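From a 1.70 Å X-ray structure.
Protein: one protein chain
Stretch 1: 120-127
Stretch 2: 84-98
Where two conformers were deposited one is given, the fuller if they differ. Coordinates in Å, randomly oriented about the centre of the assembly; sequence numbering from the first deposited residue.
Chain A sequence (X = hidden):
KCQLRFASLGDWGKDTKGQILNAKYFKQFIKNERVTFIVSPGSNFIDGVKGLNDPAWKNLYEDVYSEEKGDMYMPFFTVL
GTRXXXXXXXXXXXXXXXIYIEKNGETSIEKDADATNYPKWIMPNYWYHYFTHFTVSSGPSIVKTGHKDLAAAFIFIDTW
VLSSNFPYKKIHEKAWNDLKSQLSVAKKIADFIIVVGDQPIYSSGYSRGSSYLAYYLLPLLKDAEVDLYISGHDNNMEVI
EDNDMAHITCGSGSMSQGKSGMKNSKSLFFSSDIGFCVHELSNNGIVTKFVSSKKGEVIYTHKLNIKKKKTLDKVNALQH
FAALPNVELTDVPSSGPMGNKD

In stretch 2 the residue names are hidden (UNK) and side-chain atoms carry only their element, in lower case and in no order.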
ATOM      1  N   LYS A 120      -9.592   3.289  11.042  1.00 26.20           N
ATOM      2  CA  LYS A 120     -10.788   3.132  10.214  1.00 26.58           C
ATOM      3  C   LYS A 120     -10.440   2.356   8.930  1.00 25.55           C
ATOM      4  O   LYS A 120      -9.674   2.824   8.103  1.00 24.14           O
ATOM      5  CB  LYS A 120     -11.393   4.498   9.872  1.00 28.82           C
ATOM      6  CG  LYS A 120     -12.756   4.415   9.170  1.00 34.36           C
ATOM      7  CD  LYS A 120     -13.291   5.780   8.774  1.00 43.88           C
ATOM      8  CE  LYS A 120     -14.695   5.664   8.173  1.00 48.45           C
ATOM      9  NZ  LYS A 120     -15.264   6.985   7.764  1.00 56.03           N
ATOM     10  N   TRP A 121     -11.031   1.176   8.786  1.00 24.89           N
ATOM     11  CA  TRP A 121     -10.804   0.292   7.646  1.00 26.19           C
ATOM     12  C   TRP A 121     -11.408   0.903   6.381  1.00 26.16           C
ATOM     13  O   TRP A 121     -12.613   1.124   6.319  1.00 25.70           O
ATOM     14  CB  TRP A 121     -11.452  -1.051   7.972  1.00 27.61           C
ATOM     15  CG  TRP A 121     -11.241  -2.157   7.001  1.00 24.95           C
ATOM     16  CD1 TRP A 121     -12.017  -2.453   5.920  1.00 26.04           C
ATOM     17  CD2 TRP A 121     -10.229  -3.162   7.055  1.00 23.61           C
ATOM     18  NE1 TRP A 121     -11.537  -3.568   5.283  1.00 25.00           N
ATOM     19  CE2 TRP A 121     -10.443  -4.026   5.959  1.00 22.58           C
ATOM     20  CE3 TRP A 121      -9.158  -3.415   7.915  1.00 23.64           C
ATOM     21  CZ2 TRP A 121      -9.625  -5.125   5.706  1.00 23.32           C
ATOM     22  CZ3 TRP A 121      -8.350  -4.517   7.660  1.00 23.98           C
ATOM     23  CH2 TRP A 121      -8.588  -5.348   6.562  1.00 24.91           C
ATOM     24  N   ILE A 122     -10.558   1.193   5.395  1.00 25.11           N
ATOM     25  CA  ILE A 122     -10.981   1.807   4.143  1.00 23.46           C
ATOM     26  C   ILE A 122     -10.577   0.913   2.975  1.00 26.66           C
ATOM     27  O   ILE A 122      -9.393   0.631   2.772  1.00 23.22           O
ATOM     28  CB  ILE A 122     -10.378   3.206   3.964  1.00 26.76           C
ATOM     29  CG1 ILE A 122     -10.831   4.120   5.107  1.00 31.81           C
ATOM     30  CG2 ILE A 122     -10.782   3.805   2.611  1.00 27.55           C
ATOM     31  CD1 ILE A 122     -10.337   5.535   4.987  1.00 37.51           C
ATOM     32  N   MET A 123     -11.577   0.441   2.235  1.00 23.05           N
ATOM     33  CA  MET A 123     -11.337  -0.302   0.994  1.00 21.49           C
ATOM     34  C   MET A 123     -12.639  -0.243   0.178  1.00 23.45           C
ATOM     35  O   MET A 123     -13.438  -1.181   0.203  1.00 25.46           O
ATOM     36  CB  MET A 123     -10.909  -1.749   1.272  1.00 23.43           C
ATOM     37  CG  MET A 123     -10.323  -2.396   0.034  1.00 22.29           C
ATOM     38  SD  MET A 123      -9.750  -4.091   0.283  1.00 30.62           S
ATOM     39  CE  MET A 123     -11.330  -4.946   0.221  1.00 29.46           C
ATOM     40  N   PRO A 124     -12.871   0.881  -0.522  1.00 23.46           N
ATOM     41  CA  PRO A 124     -14.157   1.103  -1.215  1.00 26.06           C
ATOM     42  C   PRO A 124     -14.372   0.191  -2.435  1.00 25.07           C
ATOM     43  O   PRO A 124     -15.515  -0.010  -2.871  1.00 25.87           O
ATOM     44  CB  PRO A 124     -14.088   2.574  -1.624  1.00 28.33           C
ATOM     45  CG  PRO A 124     -12.644   2.884  -1.691  1.00 26.52           C
ATOM     46  CD  PRO A 124     -11.961   2.028  -0.669  1.00 23.55           C
ATOM     47  N   ASN A 125     -13.271  -0.352  -2.954  1.00 21.73           N
ATOM     48  CA  ASN A 125     -13.274  -1.326  -4.033  1.00 20.63           C
ATOM     49  C   ASN A 125     -11.925  -2.043  -3.969  1.00 20.74           C
ATOM     50  O   ASN A 125     -11.030  -1.615  -3.226  1.00 20.72           O
ATOM     51  CB  ASN A 125     -13.472  -0.646  -5.390  1.00 22.44           C
ATOM     52  CG  ASN A 125     -13.653  -1.647  -6.533  1.00 24.98           C
ATOM     53  OD1 ASN A 125     -14.312  -2.670  -6.375  1.00 24.13           O
ATOM     54  ND2 ASN A 125     -13.043  -1.356  -7.679  1.00 26.54           N
ATOM     55  N   TYR A 126     -11.785  -3.125  -4.729  1.00 20.64           N
ATOM     56  CA  TYR A 126     -10.539  -3.894  -4.754  1.00 23.27           C
ATOM     57  C   TYR A 126      -9.374  -3.060  -5.304  1.00 22.24           C
ATOM     58  O   TYR A 126      -8.221  -3.314  -4.958  1.00 20.82           O
ATOM     59  CB  TYR A 126     -10.734  -5.186  -5.550  1.00 21.42           C
ATOM     60  CG  TYR A 126     -11.819  -6.070  -4.968  1.00 24.74           C
ATOM     61  CD1 TYR A 126     -11.641  -6.696  -3.736  1.00 24.38           C
ATOM     62  CD2 TYR A 126     -13.048  -6.223  -5.611  1.00 25.25           C
ATOM     63  CE1 TYR A 126     -12.641  -7.478  -3.171  1.00 27.52           C
ATOM     64  CE2 TYR A 126     -14.062  -7.012  -5.047  1.00 25.43           C
ATOM     65  CZ  TYR A 126     -13.844  -7.638  -3.831  1.00 27.41           C
ATOM     66  OH  TYR A 126     -14.822  -8.419  -3.253  1.00 25.88           O
ATOM     67  N   TRP A 127      -9.691  -2.075  -6.147  1.00 21.64           N
ATOM     68  CA  TRP A 127      -8.748  -1.073  -6.614  1.00 21.29           C
ATOM     69  C   TRP A 127      -9.423   0.297  -6.515  1.00 21.29           C
ATOM     70  O   TRP A 127     -10.640   0.417  -6.717  1.00 22.97           O
ATOM     71  CB  TRP A 127      -8.284  -1.345  -8.053  1.00 23.08           C
ATOM     72  CG  TRP A 127      -9.376  -1.262  -9.082  1.00 23.43           C
ATOM     73  CD1 TRP A 127      -9.686  -0.198  -9.866  1.00 23.44           C
ATOM     74  CD2 TRP A 127     -10.300  -2.298  -9.416  1.00 23.15           C
ATOM     75  NE1 TRP A 127     -10.757  -0.508 -10.681  1.00 24.51           N
ATOM     76  CE2 TRP A 127     -11.151  -1.795 -10.416  1.00 22.37           C
ATOM     77  CE3 TRP A 127     -10.486  -3.615  -8.968  1.00 23.30           C
ATOM     78  CZ2 TRP A 127     -12.185  -2.553 -10.969  1.00 23.75           C
ATOM     79  CZ3 TRP A 127     -11.511  -4.368  -9.513  1.00 23.83           C
ATOM     80  CH2 TRP A 127     -12.348  -3.837 -10.507  1.00 23.39           C
ATOM     81  N   UNK A  84      -6.028 -13.170   1.116  1.00 25.38           N
ATOM     82  CA  UNK A  84      -7.387 -12.700   1.376  1.00 23.22           C
ATOM     83  C   UNK A  84      -8.407 -13.300   0.391  1.00 24.10           C
ATOM     84  O   UNK A  84      -9.571 -13.570   0.748  1.00 23.76           O
ATOM     85  c   UNK A  84      -7.420 -11.179   1.296  1.00 20.15           C
ATOM     86  o   UNK A  84      -6.701 -10.712   3.529  1.00 24.47           O
ATOM     87  o   UNK A  84      -5.541  -9.819   1.888  1.00 23.65           O
ATOM     88  c   UNK A  84      -6.488 -10.518   2.311  1.00 21.63           C
ATOM     89  N   UNK A  85      -7.973 -13.474  -0.855  1.00 22.52           N
ATOM     90  CA  UNK A  85      -8.824 -14.003  -1.923  1.00 22.82           C
ATOM     91  C   UNK A  85      -9.219 -15.474  -1.783  1.00 25.07           C
ATOM     92  O   UNK A  85     -10.170 -15.917  -2.430  1.00 25.48           O
ATOM     93  c   UNK A  85     -10.346  -9.762  -5.431  1.00 26.32           C
ATOM     94  n   UNK A  85      -8.083 -10.250  -4.438  1.00 24.73           N
ATOM     95  c   UNK A  85      -8.170 -13.766  -3.285  1.00 22.42           C
ATOM     96  c   UNK A  85     -11.567 -10.337  -5.676  1.00 27.49           C
ATOM     97  c   UNK A  85     -10.852 -12.466  -4.703  1.00 28.64           C
ATOM     98  c   UNK A  85      -9.604 -11.900  -4.429  1.00 23.55           C
ATOM     99  c   UNK A  85      -7.501 -11.364  -3.858  1.00 22.43           C
ATOM    100  c   UNK A  85     -11.830 -11.671  -5.327  1.00 28.20           C
ATOM    101  c   UNK A  85      -8.395 -12.395  -3.826  1.00 21.42           C
ATOM    102  c   UNK A  85      -9.367 -10.558  -4.805  1.00 23.66           C
ATOM    103  N   UNK A  86      -8.500 -16.229  -0.954  1.00 26.41           N
ATOM    104  CA  UNK A  86      -8.844 -17.619  -0.707  1.00 29.14           C
ATOM    105  C   UNK A  86      -9.905 -17.756   0.393  1.00 28.81           C
ATOM    106  O   UNK A  86     -10.383 -18.851   0.649  1.00 29.80           O
ATOM    107  c   UNK A  86      -7.592 -18.470  -0.370  1.00 30.28           C
ATOM    108  c   UNK A  86      -6.619 -18.470  -1.538  1.00 32.37           C
ATOM    109  o   UNK A  86      -6.944 -17.944   0.793  1.00 33.75           O
ATOM    110  N   UNK A  87     -10.284 -16.641   1.021  1.00 28.31           N
ATOM    111  CA  UNK A  87     -11.363 -16.636   2.012  1.00 27.36           C
ATOM    112  C   UNK A  87     -12.530 -15.778   1.553  1.00 27.20           C
ATOM    113  O   UNK A  87     -12.797 -15.661   0.358  1.00 26.27           O
ATOM    114  N   UNK A  88     -13.227 -15.173   2.510  1.00 26.62           N
ATOM    115  CA  UNK A  88     -14.392 -14.332   2.207  1.00 27.56           C
ATOM    116  C   UNK A  88     -13.914 -12.921   1.855  1.00 26.19           C
ATOM    117  O   UNK A  88     -13.906 -12.010   2.691  1.00 25.68           O
ATOM    118  c   UNK A  88     -15.366 -14.330   3.396  1.00 28.27           C
ATOM    119  o   UNK A  88     -16.892 -12.993   2.127  1.00 27.16           O
ATOM    120  n   UNK A  88     -17.762 -14.273   3.753  1.00 30.82           N
ATOM    121  c   UNK A  88     -16.742 -13.803   3.035  1.00 29.46           C
ATOM    122  N   UNK A  89     -13.480 -12.768   0.609  1.00 24.84           N
ATOM    123  CA  UNK A  89     -12.958 -11.497   0.115  1.00 22.36           C
ATOM    124  C   UNK A  89     -14.019 -10.391   0.151  1.00 22.98           C
ATOM    125  O   UNK A  89     -13.704  -9.249   0.454  1.00 23.72           O
ATOM    126  c   UNK A  89     -14.247 -11.581  -2.985  1.00 24.93           C
ATOM    127  c   UNK A  89     -12.376 -11.657  -1.307  1.00 24.47           C
ATOM    128  c   UNK A  89     -14.146 -14.308  -3.393  1.00 24.82           C
ATOM    129  c   UNK A  89     -13.321 -12.321  -2.282  1.00 22.41           C
ATOM    130  c   UNK A  89     -13.281 -13.706  -2.504  1.00 22.55           C
ATOM    131  c   UNK A  89     -15.128 -12.175  -3.867  1.00 25.56           C
ATOM    132  c   UNK A  89     -15.073 -13.540  -4.072  1.00 27.95           C
ATOM    133  o   UNK A  89     -15.948 -14.128  -4.954  1.00 27.82           O
ATOM    134  N   UNK A  90     -15.263 -10.753  -0.153  1.00 23.78           N
ATOM    135  CA  UNK A  90     -16.378  -9.806  -0.195  1.00 24.75           C
ATOM    136  C   UNK A  90     -16.654  -9.165   1.165  1.00 23.98           C
ATOM    137  O   UNK A  90     -17.013  -7.986   1.247  1.00 23.21           O
ATOM    138  n   UNK A  90     -18.639  -8.612  -1.865  1.00 25.98           N
ATOM    139  c   UNK A  90     -18.789  -9.541  -0.924  1.00 31.24           C
ATOM    140  o   UNK A  90     -19.801  -9.624  -0.226  1.00 36.56           O
ATOM    141  c   UNK A  90     -17.636 -10.500  -0.730  1.00 25.78           C
ATOM    142  N   UNK A  91     -16.469  -9.935   2.234  1.00 23.45           N
ATOM    143  CA  UNK A  91     -16.600  -9.414   3.582  1.00 24.56           C
ATOM    144  C   UNK A  91     -15.630  -8.272   3.866  1.00 24.71           C
ATOM    145  O   UNK A  91     -15.987  -7.307   4.538  1.00 25.55           O
ATOM    146  c   UNK A  91     -16.420 -10.542   4.618  1.00 25.23           C
ATOM    147  N   UNK A  92     -14.404  -8.370   3.352  1.00 23.05           N
ATOM    148  CA  UNK A  92     -13.431  -7.302   3.548  1.00 22.39           C
ATOM    149  C   UNK A  92     -13.816  -6.045   2.775  1.00 23.12           C
ATOM    150  O   UNK A  92     -13.560  -4.937   3.228  1.00 24.58           O
ATOM    151  c   UNK A  92     -10.044  -9.096   3.894  1.00 22.42           C
ATOM    152  c   UNK A  92     -11.542  -8.917   3.971  1.00 21.66           C
ATOM    153  o   UNK A  92      -9.276  -8.127   3.951  1.00 22.24           O
ATOM    154  n   UNK A  92      -9.612 -10.347   3.785  1.00 20.28           N
ATOM    155  c   UNK A  92     -12.037  -7.767   3.138  1.00 22.21           C
ATOM    156  N   UNK A  93     -14.427  -6.231   1.609  1.00 23.71           N
ATOM    157  CA  UNK A  93     -14.959  -5.127   0.812  1.00 24.34           C
ATOM    158  C   UNK A  93     -16.120  -4.431   1.537  1.00 25.56           C
ATOM    159  O   UNK A  93     -16.172  -3.189   1.618  1.00 25.53           O
ATOM    160  c   UNK A  93     -15.393  -5.652  -0.560  1.00 25.63           C
ATOM    161  c   UNK A  93     -15.972  -4.642  -1.552  1.00 29.06           C
ATOM    162  c   UNK A  93     -16.669  -5.355  -2.716  1.00 29.84           C
ATOM    163  c   UNK A  93     -14.882  -3.715  -2.053  1.00 34.10           C
ATOM    164  N   UNK A  94     -17.051  -5.215   2.077  1.00 25.08           N
ATOM    165  CA  UNK A  94     -18.207  -4.638   2.757  0.71 26.44           C
ATOM    166  C   UNK A  94     -17.793  -3.870   4.014  1.00 28.21           C
ATOM    167  O   UNK A  94     -18.360  -2.816   4.319  1.00 30.08           O
ATOM    168  c   UNK A  94     -20.790  -5.265   1.126  0.71 29.69           C
ATOM    169  c   UNK A  94     -19.952  -6.315   1.871  0.71 26.59           C
ATOM    170  c   UNK A  94     -19.242  -5.715   3.085  0.71 25.21           C
ATOM    171  c   UNK A  94     -20.804  -7.503   2.299  0.71 32.04           C
ATOM    172  N   UNK A  95     -16.801  -4.385   4.733  1.00 27.10           N
ATOM    173  CA  UNK A  95     -16.218  -3.643   5.853  1.00 31.61           C
ATOM    174  C   UNK A  95     -15.582  -2.344   5.353  1.00 30.27           C
ATOM    175  O   UNK A  95     -15.594  -1.326   6.047  1.00 32.45           O
ATOM    176  c   UNK A  95     -15.153  -4.486   6.557  1.00 31.10           C
ATOM    177  c   UNK A  95     -15.713  -5.559   7.453  1.00 37.76           C
ATOM    178  c   UNK A  95     -15.669  -5.168   8.914  1.00 38.96           C
ATOM    179  c   UNK A  95     -16.223  -6.281   9.782  1.00 40.61           C
ATOM    180  n   UNK A  95     -16.186  -5.943  11.231  1.00 46.12           N
ATOM    181  N   UNK A  96     -15.012  -2.401   4.147  1.00 31.84           N
ATOM    182  CA  UNK A  96     -14.276  -1.276   3.552  1.00 33.94           C
ATOM    183  C   UNK A  96     -15.105  -0.097   3.084  1.00 36.41           C
ATOM    184  O   UNK A  96     -14.546   0.960   2.753  1.00 30.25           O
ATOM    185  N   UNK A  97     -16.427  -0.289   3.044  1.00 41.25           N
ATOM    186  CA  UNK A  97     -17.385   0.785   2.795  1.00 46.95           C
ATOM    187  C   UNK A  97     -17.735   1.460   4.122  1.00 52.93           C
ATOM    188  O   UNK A  97     -17.414   2.631   4.336  1.00 55.84           O
ATOM    189  c   UNK A  97     -17.820  -0.396  -0.111  1.00 44.31           C
ATOM    190  o   UNK A  97     -18.229   0.553  -0.783  1.00 46.64           O
ATOM    191  c   UNK A  97     -18.552  -0.840   1.126  1.00 45.72           C
ATOM    192  n   UNK A  97     -16.735  -1.086  -0.429  1.00 40.24           N
ATOM    193  c   UNK A  97     -18.689   0.264   2.153  1.00 46.55           C
ATOM    194  N   UNK A  98     -18.389   0.703   5.008  1.00 56.79           N
ATOM    195  CA  UNK A  98     -18.945   1.240   6.254  1.00 58.44           C
ATOM    196  C   UNK A  98     -20.430   1.521   6.130  1.00 60.26           C
ATOM    197  O   UNK A  98     -21.227   0.609   5.910  1.00 61.41           O
TER
HETATM  198  O   HOH W   1     -17.289  -8.547  -4.394  1.00 19.43           O
HETATM  199  O   HOH W   2     -17.533   1.948  -2.773  1.00 34.24           O

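Position 84 carries two carbons, the second bearing two oxygens, and stays clear of stretch 1; this short carboxylate is Asp84. At 85, one carbon leads to fused five- and six-membered rings holding eight carbons and one nitrogen; a carbon of the six-membered ring lies 3.7 Å from CD1 of Tyr126, over one face of the tyrosine ring. This is Trp85. Position 86 has one carbon carrying an oxygen and a carbon, far from stretch 1, and is Thr86. Position 87 has no side-chain atoms: Gly87. At 88, two carbons end in one oxygen and one nitrogen, an amide, hence Asn88; its OD1 accepts from the backbone N of position 91 at 3.1 Å and caps the helix that follows.

Position 89 shows one carbon and a six-carbon ring bearing an oxygen; a ring carbon meets OH of Tyr126 at 3.2 Å, the hydroxyl lying at the edge of the ring at 89. This is Tyr89. Position 90 again has two carbons ending in an oxygen and a nitrogen. Its CA-to-CB bond points away from stretch 1, but its nitrogen lies 2.9 Å from the oxygen of water 1, as suits an amide: Asn90. Its ND2 donates to this water, whose oxygen is in turn 2.7 Å from OH of Tyr126. A single carbon at 91, directed away from stretch 1, gives Ala91.

At 92, three carbons lead to one oxygen and one nitrogen, and the oxygen sits 3.5 Å from CZ2 of Trp121: Gln92. Its NE2 donates to OD1 of Asp84 at 2.9 Å, tying the helix to the segment before it. Position 93 has four carbons forked at the second; one tip lies 3.5 Å from CA of Asn125 and the other 3.6 Å from OH of Tyr126. This is Leu93. The same fork at 94, its CA-to-CB bond turned away from stretch 1, is Leu94. Position 95 carries four carbons in a row ending in a nitrogen; its CB lies 3.8 Å from CD1 of Trp121, though the end of the chain leads away. This is Lys95.

Position 96 has no side chain and is Gly96. An ideal CB here would fall 2.2 Å from O of Met123, a clash, so the bare backbone permits the close approach. Position 97 has three carbons ending in an oxygen and a nitrogen, the nitrogen 2.9 Å from O of Pro124, therefore Gln97, whose NE2 donates to that oxygen and to O of Leu93 at 3.0 Å. Position 98, with no side chain and a positive phi, is Gly98.

The contact combines three hydrogen bonds to backbone oxygens with apolar packing. Where the two stretches come nearest, at CA of Met123 and CA of Gly96, 4.0 Å apart, N of Met123 donates to O of Gly96 at 3.1 Å, while NE1 of Trp121 reaches O of Gln92 at 3.2 Å with its ring edge against the helix. Further along, Tyr126 is held between Leu93 and Trp85 on opposite faces, and Gln97 fastens the loop at Pro124, where water 2 adds a second link.

Stretch 2 84-98: DWTGNYNAQLLKGQG
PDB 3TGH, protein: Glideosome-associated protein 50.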